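Local structure of probable glutathione S-transferase (Bordetella bronchiseptica RB50, 3H1N) at residues F164-D169 against Y210-A215; R156-M161 against P200-T205; Q113-I118 against S182-S187; V37-E42 against P224-Y229. The protein probably catalyses the conjugation of glutathione to electrophilic compounds, as glutathione S-transferases do. All coordinates share one frame; numbering follows the deposited sequence.

Contact 1 (F164-D169 against Y210-A215); sequences FEQALD and YPRLMA
E165 and R212 meet twice, each side chain reaching for the backbone of the other segment, and the two chains cross at about a right angle. A trans first torsion (chi1 -173°) and a bend at the next lay the E165 carboxylate over the first turn of helix 211-221. E165 OE1 accepts from L213 N at 2.8 Å, and E165 OE2 takes R212 N at 2.9 Å on its syn lone pair. In return the guanidinium of R212 meets the carbonyl of E165 edge-on: NE lies 3.0 Å and NH2 3.1 Å from E165 O, which sits nearly in the guanidinium plane. One face of that group carries E165 OE2; the opposite face carries D169, whose carboxylate stacks on it with the planes 16° apart. Both salt bridges to R212 are long and act through charge alone, while D169 OD2 pairs more directly with R66 of the second subunit. Behind this polar side, L168 CD1 packs 3.6 Å from L213 CA. A buried carboxylate that takes up two amides at a helix N-terminus would favour its ionised form, and the side-on grip fixes the rotation of R212 where helix 142-167 ends.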
# COMPACT_ATOMS: atom_id res chain seq x y z
N PHE B 164 6.16 15.44 1.61
CA PHE B 164 6.26 15.73 0.19
C PHE B 164 7.03 17.00 -0.11
O PHE B 164 7.80 17.04 -1.08
CB PHE B 164 4.90 15.65 -0.51
CG PHE B 164 4.29 14.27 -0.42
CD1 PHE B 164 4.98 13.17 -0.93
CD2 PHE B 164 3.07 14.06 0.21
CE1 PHE B 164 4.46 11.86 -0.82
CE2 PHE B 164 2.53 12.75 0.32
CZ PHE B 164 3.22 11.67 -0.19
N GLU B 165 6.88 18.01 0.75
CA GLU B 165 7.68 19.23 0.62
C GLU B 165 9.19 18.95 0.66
O GLU B 165 9.96 19.56 -0.10
CB GLU B 165 7.30 20.24 1.71
CG GLU B 165 7.97 21.62 1.55
CD GLU B 165 7.46 22.42 0.36
OE1 GLU B 165 6.47 21.99 -0.26
OE2 GLU B 165 8.04 23.48 0.03
N GLN B 166 9.60 18.04 1.53
CA GLN B 166 11.02 17.66 1.66
C GLN B 166 11.48 16.76 0.52
O GLN B 166 12.59 16.93 0.01
CB GLN B 166 11.32 17.01 3.02
CG GLN B 166 11.00 17.90 4.24
CD GLN B 166 11.38 19.38 4.04
OE1 GLN B 166 10.51 20.25 3.97
NE2 GLN B 166 12.67 19.66 3.96
N ALA B 167 10.62 15.83 0.09
CA ALA B 167 10.89 14.95 -1.05
C ALA B 167 11.17 15.76 -2.32
O ALA B 167 11.96 15.32 -3.17
CB ALA B 167 9.73 14.00 -1.26
N LEU B 168 10.53 16.92 -2.43
CA LEU B 168 10.70 17.86 -3.55
C LEU B 168 11.91 18.79 -3.43
O LEU B 168 12.13 19.62 -4.31
CB LEU B 168 9.44 18.71 -3.73
CG LEU B 168 8.20 17.98 -4.25
CD1 LEU B 168 6.92 18.77 -4.01
CD2 LEU B 168 8.38 17.65 -5.73
N ASP B 169 12.68 18.68 -2.35
CA ASP B 169 13.87 19.53 -2.17
C ASP B 169 15.06 18.99 -2.97
O ASP B 169 16.01 18.41 -2.41
CB ASP B 169 14.21 19.67 -0.68
CG ASP B 169 15.28 20.72 -0.40
OD1 ASP B 169 15.52 21.60 -1.26
OD2 ASP B 169 15.87 20.66 0.69
N TYR B 210 3.94 24.96 2.32
CA TYR B 210 4.49 23.99 1.37
C TYR B 210 4.60 24.54 -0.07
O TYR B 210 3.94 24.01 -0.98
CB TYR B 210 3.67 22.69 1.40
CG TYR B 210 3.29 22.24 2.80
CD1 TYR B 210 4.26 21.77 3.68
CD2 TYR B 210 1.97 22.30 3.25
CE1 TYR B 210 3.93 21.38 4.98
CE2 TYR B 210 1.62 21.90 4.56
CZ TYR B 210 2.61 21.44 5.41
OH TYR B 210 2.30 21.03 6.69
N PRO B 211 5.44 25.57 -0.28
CA PRO B 211 5.55 26.22 -1.60
C PRO B 211 5.99 25.26 -2.73
O PRO B 211 5.49 25.36 -3.85
CB PRO B 211 6.58 27.32 -1.38
CG PRO B 211 7.41 26.82 -0.23
CD PRO B 211 6.42 26.14 0.67
N ARG B 212 6.91 24.33 -2.45
CA ARG B 212 7.35 23.37 -3.48
C ARG B 212 6.22 22.42 -3.87
O ARG B 212 5.98 22.19 -5.07
CB ARG B 212 8.60 22.59 -3.08
CG ARG B 212 9.85 23.44 -2.85
CD ARG B 212 11.10 22.58 -2.74
NE ARG B 212 11.19 21.94 -1.43
CZ ARG B 212 11.78 22.49 -0.37
NH1 ARG B 212 12.34 23.68 -0.45
NH2 ARG B 212 11.80 21.83 0.78
N LEU B 213 5.50 21.92 -2.87
CA LEU B 213 4.33 21.07 -3.09
C LEU B 213 3.25 21.77 -3.91
O LEU B 213 2.68 21.19 -4.82
CB LEU B 213 3.74 20.59 -1.76
CG LEU B 213 2.46 19.74 -1.79
CD1 LEU B 213 2.68 18.44 -2.56
CD2 LEU B 213 2.00 19.43 -0.38
N MSE B 214 2.96 23.02 -3.57
CA MSE B 214 1.95 23.78 -4.30
C MSE B 214 2.43 24.17 -5.70
O MSE B 214 1.63 24.22 -6.65
CB MSE B 214 1.47 24.98 -3.47
CG MSE B 214 0.88 24.56 -2.10
SE MSE B 214 -0.40 23.05 -2.13
CE MSE B 214 -1.79 23.98 -3.12
N ALA B 215 3.73 24.42 -5.84
CA ALA B 215 4.33 24.60 -7.15
C ALA B 215 4.18 23.34 -8.00
O ALA B 215 3.82 23.43 -9.18
CB ALA B 215 5.80 25.01 -7.04

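Contact 2 (R156-M161 against P200-T205)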
# COMPACT_ATOMS: atom_id res chain seq x y z
N ARG B 156 -2.00 14.40 10.82
CA ARG B 156 -1.71 13.56 9.64
C ARG B 156 -1.47 14.36 8.38
O ARG B 156 -0.44 14.20 7.72
CB ARG B 156 -2.84 12.54 9.41
CG ARG B 156 -3.11 11.63 10.61
CD ARG B 156 -1.85 10.86 11.05
NE ARG B 156 -1.44 9.86 10.07
CZ ARG B 156 -0.25 9.26 10.05
NH1 ARG B 156 0.68 9.60 10.94
NH2 ARG B 156 0.03 8.38 9.11
N MSE B 157 -2.41 15.25 8.07
CA MSE B 157 -2.29 16.09 6.88
C MSE B 157 -0.97 16.88 6.85
O MSE B 157 -0.25 16.84 5.85
CB MSE B 157 -3.51 17.02 6.72
CG MSE B 157 -4.74 16.30 6.19
SE MSE B 157 -6.34 17.42 6.11
CE MSE B 157 -5.72 18.79 4.90
N PRO B 158 -0.62 17.58 7.95
CA PRO B 158 0.68 18.27 7.89
C PRO B 158 1.89 17.33 7.82
O PRO B 158 2.90 17.68 7.21
CB PRO B 158 0.73 19.10 9.19
CG PRO B 158 -0.59 19.04 9.80
CD PRO B 158 -1.46 18.04 9.08
N LYS B 159 1.81 16.15 8.44
CA LYS B 159 2.94 15.23 8.37
C LYS B 159 3.23 14.75 6.93
O LYS B 159 4.37 14.80 6.47
CB LYS B 159 2.76 14.02 9.29
CG LYS B 159 3.96 13.10 9.24
CD LYS B 159 3.84 11.96 10.24
CE LYS B 159 5.17 11.22 10.39
NZ LYS B 159 5.06 10.21 11.47
N PHE B 160 2.20 14.27 6.25
CA PHE B 160 2.30 13.90 4.84
C PHE B 160 2.73 15.07 3.96
O PHE B 160 3.59 14.91 3.11
CB PHE B 160 0.97 13.36 4.33
CG PHE B 160 0.69 11.95 4.76
CD1 PHE B 160 1.38 10.88 4.18
CD2 PHE B 160 -0.29 11.68 5.71
CE1 PHE B 160 1.11 9.59 4.53
CE2 PHE B 160 -0.56 10.36 6.09
CZ PHE B 160 0.14 9.31 5.51
N MSE B 161 2.12 16.24 4.15
CA MSE B 161 2.43 17.37 3.28
C MSE B 161 3.87 17.85 3.45
O MSE B 161 4.57 18.12 2.45
CB MSE B 161 1.41 18.51 3.46
CG MSE B 161 0.04 18.13 2.86
SE MSE B 161 -1.35 19.41 3.20
CE MSE B 161 -0.89 20.69 1.83
N PRO B 200 -11.22 22.24 2.60
CA PRO B 200 -10.82 23.57 2.11
C PRO B 200 -10.38 24.54 3.22
O PRO B 200 -9.41 25.28 3.03
CB PRO B 200 -12.06 24.06 1.37
CG PRO B 200 -13.18 23.30 1.97
CD PRO B 200 -12.61 21.93 2.25
N ARG B 201 -11.04 24.49 4.37
CA ARG B 201 -10.66 25.35 5.50
C ARG B 201 -9.29 24.98 6.06
O ARG B 201 -8.46 25.87 6.26
CB ARG B 201 -11.73 25.36 6.61
CG ARG B 201 -13.00 26.13 6.23
CD ARG B 201 -14.08 26.08 7.31
NE ARG B 201 -13.60 26.59 8.60
CZ ARG B 201 -13.85 26.02 9.77
NH1 ARG B 201 -14.58 24.91 9.84
NH2 ARG B 201 -13.37 26.55 10.89
N ARG B 202 -9.03 23.69 6.29
CA ARG B 202 -7.71 23.27 6.77
C ARG B 202 -6.60 23.56 5.75
O ARG B 202 -5.49 23.94 6.12
CB ARG B 202 -7.69 21.80 7.19
CG ARG B 202 -6.34 21.31 7.79
CD ARG B 202 -5.96 22.08 9.06
NE ARG B 202 -4.84 21.46 9.77
CZ ARG B 202 -4.05 22.08 10.65
NH1 ARG B 202 -4.21 23.37 10.92
NH2 ARG B 202 -3.07 21.41 11.25
N MSE B 203 -6.92 23.42 4.46
CA MSE B 203 -5.94 23.67 3.41
C MSE B 203 -5.62 25.17 3.34
O MSE B 203 -4.48 25.56 3.07
CB MSE B 203 -6.40 23.12 2.04
CG MSE B 203 -6.39 21.59 1.95
SE MSE B 203 -4.61 20.79 2.13
CE MSE B 203 -4.08 20.96 0.25
N ARG B 204 -6.63 26.00 3.60
CA ARG B 204 -6.41 27.44 3.71
C ARG B 204 -5.33 27.77 4.75
O ARG B 204 -4.49 28.65 4.51
CB ARG B 204 -7.72 28.16 4.01
CG ARG B 204 -7.67 29.64 3.80
CD ARG B 204 -8.99 30.14 3.21
NE ARG B 204 -10.14 29.81 4.06
CZ ARG B 204 -11.17 29.04 3.71
NH1 ARG B 204 -11.25 28.50 2.50
NH2 ARG B 204 -12.15 28.84 4.58
N THR B 205 -5.32 27.05 5.87
CA THR B 205 -4.29 27.21 6.91
C THR B 205 -2.92 26.69 6.44
O THR B 205 -1.88 27.33 6.67
CB THR B 205 -4.67 26.48 8.21
OG1 THR B 205 -5.91 27.01 8.72
CG2 THR B 205 -3.57 26.62 9.29
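M157 and M161, one turn apart on helix 142-167, bring their methyl ends against M203 of helix 200-206, an apolar contact of three selenomethionines. M157 CE lies 3.6 Å from M203 SE, and M161 CE 3.6 Å from M203 CE. Both M157 and M161 run extended before bending at the last torsion, whereas M203 folds at its second and third torsions (chi2 -63°, chi3 -85°), which brings its selenium and methyl between the helices although its CB does not point straight across. V192, L195 and L196 of helix 183-198 also touch M203.

Arginine contacts form the second group. The aliphatic part of R202 slides past M157 in the opposite direction, CG standing 3.9 Å from M157 CE, and its NH2 reaches 3.7 Å from P158 CG on the proline ring. Its polar end is bound outside the pair, to R153 O through NE and to A252 O through NH1.

The helix segments stay 11.5 Å apart at closest approach and cross at -51°, a gap that long flexible chains can span. Cohesion probably rests on buried apolar surface and dispersion between the methionine ends, selenium standing in for sulfur, while R153 and the chain's last residue bind the arginine.

Contact 3 (Q113-I118 against S182-S187); sequences QLQLTI and SYADLS
This contact lies in the helical C-terminal domain of the glutathione S-transferase fold, about 8 Å from the centre of the chain, where Q115 of helix 105-127 meets S187 in the first turns of helix 183-198. That second helix opens with a capping box: D185 OD2 accepts from S182 N at 2.8 Å, and S182 OG accepts a weak bond from A184 N. The two helix segments run almost parallel, 18° between their directions and 9.3 Å between axes.

Q115 carries the polar link. Its CG stands anti to the backbone N (chi1 -175°) and the chain then turns at chi2, bringing the amide across to the neighbouring helix. Q115 NE2 donates to S187 OG over 2.6 Å, with the hydroxyl close to the amide plane and an angle at the hydrogen of 157°. S187 OG in turn donates to Y183 O at 3.1 Å, from above that carbonyl's plane and on the face opposite to S187 N. Q115 NE2 also passes the ring edge of Y183, 3.5 Å from Y183 CD1, with amide and ring planes well inclined to each other.

Apolar groups close the rest. L114 CB faces A184 CB at 4.1 Å. I118 CD1 comes within 3.4 Å of A184 O and also rests on S187 CB. A88 and L91 of helix 87-97 also touch Q115, and F164 touches I118.

The chain from amide to hydroxyl to carbonyl gives Q115 NE2 and S187 OG buried partners, with Y183 O taking a second bond beside that from S187 N, and it fixes the direction of S187 OG as donor to Y183 and acceptor from Q115.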
# COMPACT_ATOMS: atom_id res chain seq x y z
N GLN B 113 7.86 3.90 -3.57
CA GLN B 113 7.55 4.23 -2.18
C GLN B 113 6.80 5.55 -2.05
O GLN B 113 5.93 5.66 -1.19
CB GLN B 113 8.77 4.17 -1.26
CG GLN B 113 9.76 5.30 -1.34
CD GLN B 113 10.85 5.15 -0.29
OE1 GLN B 113 11.63 4.21 -0.34
NE2 GLN B 113 10.91 6.07 0.66
N LEU B 114 7.11 6.52 -2.89
CA LEU B 114 6.34 7.76 -2.92
C LEU B 114 4.87 7.47 -3.23
O LEU B 114 3.97 7.98 -2.56
CB LEU B 114 6.91 8.74 -3.94
CG LEU B 114 8.18 9.52 -3.55
CD1 LEU B 114 8.78 10.21 -4.79
CD2 LEU B 114 7.90 10.54 -2.42
N GLN B 115 4.63 6.64 -4.25
CA GLN B 115 3.26 6.24 -4.60
C GLN B 115 2.55 5.51 -3.46
O GLN B 115 1.37 5.77 -3.22
CB GLN B 115 3.22 5.40 -5.90
CG GLN B 115 1.78 5.04 -6.37
CD GLN B 115 0.97 6.26 -6.82
OE1 GLN B 115 -0.23 6.38 -6.51
NE2 GLN B 115 1.61 7.16 -7.56
N LEU B 116 3.25 4.63 -2.76
CA LEU B 116 2.64 3.92 -1.65
C LEU B 116 2.29 4.87 -0.50
O LEU B 116 1.32 4.64 0.24
CB LEU B 116 3.54 2.77 -1.15
CG LEU B 116 3.70 1.62 -2.14
CD1 LEU B 116 4.83 0.63 -1.71
CD2 LEU B 116 2.37 0.88 -2.29
N THR B 117 3.09 5.94 -0.38
CA THR B 117 2.90 6.93 0.69
C THR B 117 1.72 7.80 0.32
O THR B 117 0.89 8.15 1.18
CB THR B 117 4.20 7.76 0.91
OG1 THR B 117 5.27 6.87 1.27
CG2 THR B 117 4.03 8.80 2.03
N ILE B 118 1.61 8.11 -0.96
CA ILE B 118 0.43 8.80 -1.47
C ILE B 118 -0.83 7.97 -1.24
O ILE B 118 -1.87 8.50 -0.84
CB ILE B 118 0.59 9.22 -2.93
CG1 ILE B 118 1.73 10.24 -3.04
CG2 ILE B 118 -0.74 9.81 -3.48
CD1 ILE B 118 2.19 10.55 -4.50
N SER B 182 7.02 12.06 -13.22
CA SER B 182 6.81 10.62 -13.07
C SER B 182 5.36 10.41 -12.65
O SER B 182 4.65 11.38 -12.35
CB SER B 182 7.74 10.06 -11.98
OG SER B 182 7.27 10.45 -10.69
N TYR B 183 4.89 9.16 -12.60
CA TYR B 183 3.51 8.95 -12.19
C TYR B 183 3.22 9.38 -10.75
O TYR B 183 2.09 9.76 -10.44
CB TYR B 183 3.05 7.52 -12.46
CG TYR B 183 3.76 6.45 -11.68
CD1 TYR B 183 3.44 6.20 -10.34
CD2 TYR B 183 4.68 5.61 -12.30
CE1 TYR B 183 4.07 5.18 -9.63
CE2 TYR B 183 5.31 4.58 -11.60
CZ TYR B 183 5.01 4.37 -10.26
OH TYR B 183 5.61 3.33 -9.56
N ALA B 184 4.23 9.33 -9.88
CA ALA B 184 4.09 9.81 -8.50
C ALA B 184 3.83 11.33 -8.45
O ALA B 184 3.10 11.81 -7.57
CB ALA B 184 5.31 9.44 -7.68
N ASP B 185 4.42 12.08 -9.38
CA ASP B 185 4.12 13.52 -9.49
C ASP B 185 2.65 13.76 -9.83
O ASP B 185 2.01 14.67 -9.27
CB ASP B 185 5.03 14.22 -10.50
CG ASP B 185 6.49 14.12 -10.14
OD1 ASP B 185 6.95 14.87 -9.26
OD2 ASP B 185 7.19 13.29 -10.76
N LEU B 186 2.10 12.96 -10.76
CA LEU B 186 0.67 13.08 -11.11
C LEU B 186 -0.22 12.71 -9.93
O LEU B 186 -1.22 13.38 -9.65
CB LEU B 186 0.32 12.21 -12.32
CG LEU B 186 1.13 12.38 -13.59
CD1 LEU B 186 0.53 11.49 -14.67
CD2 LEU B 186 1.18 13.86 -14.07
N SER B 187 0.15 11.65 -9.24
CA SER B 187 -0.59 11.20 -8.07
C SER B 187 -0.57 12.27 -6.97
O SER B 187 -1.57 12.47 -6.26
CB SER B 187 0.01 9.89 -7.56
OG SER B 187 -0.17 8.86 -8.53

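Contact 4 (V37-E42 against P224-Y229)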
# COMPACT_ATOMS: atom_id res chain seq x y z
N VAL B 37 -4.65 5.95 -11.89
CA VAL B 37 -4.27 5.20 -13.09
C VAL B 37 -4.63 5.99 -14.35
O VAL B 37 -3.81 6.11 -15.28
CB VAL B 37 -4.91 3.79 -13.10
CG1 VAL B 37 -4.55 3.03 -14.38
CG2 VAL B 37 -4.46 3.01 -11.89
N ARG B 38 -5.84 6.57 -14.34
CA ARG B 38 -6.38 7.31 -15.48
C ARG B 38 -5.50 8.51 -15.81
O ARG B 38 -5.25 8.79 -16.99
CB ARG B 38 -7.82 7.76 -15.15
CG ARG B 38 -8.69 8.13 -16.33
CD ARG B 38 -10.17 7.78 -16.08
NE ARG B 38 -10.53 8.03 -14.70
CZ ARG B 38 -11.09 7.15 -13.87
NH1 ARG B 38 -11.32 7.50 -12.62
NH2 ARG B 38 -11.45 5.95 -14.30
N LEU B 39 -5.02 9.23 -14.79
CA LEU B 39 -4.11 10.36 -15.02
C LEU B 39 -2.82 9.94 -15.74
O LEU B 39 -2.39 10.59 -16.68
CB LEU B 39 -3.78 11.10 -13.71
CG LEU B 39 -4.89 11.99 -13.14
CD1 LEU B 39 -4.58 12.35 -11.70
CD2 LEU B 39 -5.08 13.26 -13.98
N ALA B 40 -2.22 8.84 -15.30
CA ALA B 40 -1.00 8.35 -15.92
C ALA B 40 -1.19 7.92 -17.37
O ALA B 40 -0.35 8.21 -18.23
CB ALA B 40 -0.41 7.21 -15.09
N LEU B 41 -2.29 7.21 -17.66
CA LEU B 41 -2.57 6.71 -19.01
C LEU B 41 -2.85 7.89 -19.92
O LEU B 41 -2.38 7.93 -21.07
CB LEU B 41 -3.78 5.77 -19.03
CG LEU B 41 -3.64 4.44 -18.27
CD1 LEU B 41 -5.04 3.81 -18.08
CD2 LEU B 41 -2.67 3.51 -19.01
N GLU B 42 -3.60 8.85 -19.39
CA GLU B 42 -3.94 10.06 -20.16
C GLU B 42 -2.71 10.92 -20.48
O GLU B 42 -2.47 11.28 -21.64
CB GLU B 42 -5.01 10.87 -19.43
CG GLU B 42 -6.41 10.21 -19.37
CD GLU B 42 -7.28 10.45 -20.62
OE1 GLU B 42 -8.35 9.82 -20.73
OE2 GLU B 42 -6.89 11.26 -21.48
N PRO B 224 0.66 20.34 -20.78
CA PRO B 224 -0.07 20.27 -22.05
C PRO B 224 -0.66 18.87 -22.30
O PRO B 224 -1.75 18.75 -22.86
CB PRO B 224 1.00 20.61 -23.09
CG PRO B 224 1.95 21.48 -22.36
CD PRO B 224 2.02 20.88 -20.97
N GLU B 225 0.04 17.83 -21.85
CA GLU B 225 -0.46 16.47 -22.01
C GLU B 225 -1.67 16.12 -21.14
O GLU B 225 -2.33 15.10 -21.37
CB GLU B 225 0.66 15.42 -21.86
CG GLU B 225 1.48 15.49 -20.57
CD GLU B 225 2.69 16.40 -20.72
OE1 GLU B 225 3.83 15.93 -20.55
OE2 GLU B 225 2.49 17.59 -21.00
N LEU B 226 -1.98 16.95 -20.13
CA LEU B 226 -3.20 16.76 -19.35
C LEU B 226 -4.32 17.73 -19.70
O LEU B 226 -5.44 17.57 -19.23
CB LEU B 226 -2.93 16.75 -17.83
CG LEU B 226 -2.45 15.42 -17.25
CD1 LEU B 226 -2.09 15.62 -15.79
CD2 LEU B 226 -3.49 14.30 -17.42
N ARG B 227 -4.02 18.74 -20.52
CA ARG B 227 -4.98 19.81 -20.82
C ARG B 227 -6.33 19.27 -21.30
O ARG B 227 -7.38 19.64 -20.76
CB ARG B 227 -4.38 20.79 -21.84
CG ARG B 227 -5.13 22.14 -22.00
CD ARG B 227 -4.90 23.09 -20.82
NE ARG B 227 -3.49 23.22 -20.44
CZ ARG B 227 -2.65 24.13 -20.92
NH1 ARG B 227 -1.39 24.15 -20.50
NH2 ARG B 227 -3.06 25.03 -21.83
N GLY B 228 -6.29 18.42 -22.33
CA GLY B 228 -7.49 17.85 -22.92
C GLY B 228 -8.30 17.07 -21.90
O GLY B 228 -9.50 17.31 -21.76
N TYR B 229 -7.63 16.15 -21.19
CA TYR B 229 -8.28 15.29 -20.18
C TYR B 229 -8.98 16.06 -19.05
O TYR B 229 -10.13 15.75 -18.70
CB TYR B 229 -7.30 14.26 -19.58
CG TYR B 229 -7.94 13.49 -18.46
CD1 TYR B 229 -7.51 13.66 -17.14
CD2 TYR B 229 -9.02 12.63 -18.70
CE1 TYR B 229 -8.13 12.95 -16.07
CE2 TYR B 229 -9.63 11.93 -17.65
CZ TYR B 229 -9.19 12.10 -16.36
OH TYR B 229 -9.84 11.41 -15.35
O HOH W 1 -1.70 13.63 -23.47
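E225 O and E42 O face each other 3.8 Å apart, and a water joins them by donating to both, at 2.6 Å to E225 O and 3.1 Å to E42 O. This bridge ties the last turn of helix 34-43 to the start of the weakly bonded helix 224-230.

Next to it the side chain of E42 lies over the ring of Y229. With CG anti to the carbonyl carbon (chi1 -69°), E42 sets CG above one face, 3.9 Å from the ring centroid and 23° off the normal, a CH-pi contact. The bend at chi2 then lays the carboxylate beside the ring at a shallow tilt, E42 CD sitting 3.4 Å from Y229 CD2. The charge has partners beyond the pair, since E42 OE1 meets R234 NE in a salt bridge and accepts from the hydroxyl of Y48.

In fold terms this joins the N-terminal thioredoxin-like domain, to which helix 34-43 belongs, with the helical C-terminal domain. The segments cross steeply, their directions 119° apart, and the ring of Y229 lies against E42, L39 and R38 of helix 34-43.

L39 CD2 approaches the same ring obliquely, 3.7 Å from Y229 CE1, and packs on L226 CD2 as well, while H190 and L186 of helix 183-198 adjoin these leucines. At the far end of the ring, Y229 OH lies near the plane of the R38 guanidinium. E35 connects that pair: OE2 is hydrogen-bonded to the tyrosine hydroxyl, and OE1 forms a salt bridge with R38 NH1.

How the contacts relate
Contacts 2, 3 and 4 are buried and contact 1 only partly, although contact 2 is centred as far from the chain centre as contact 1, about 18 Å; contact 3 lies deepest, at about 8 Å. Contacts 1 and 2 share helix 142-167 and touch where the Y210 ring packs on M161 and its hydroxyl end on P158. F164 carries contact 1 inward, its CZ 3.5 Å from I118 CG1 in contact 3. L186 links contact 3 to contact 4, which joins the two domains. Chemistry follows place: charge and helix-end amides at contact 1, selenomethionine packing at contact 2, a neutral amide–hydroxyl relay in the core, and a water bridge beside a tyrosine ring packed under a glutamate at contact 4.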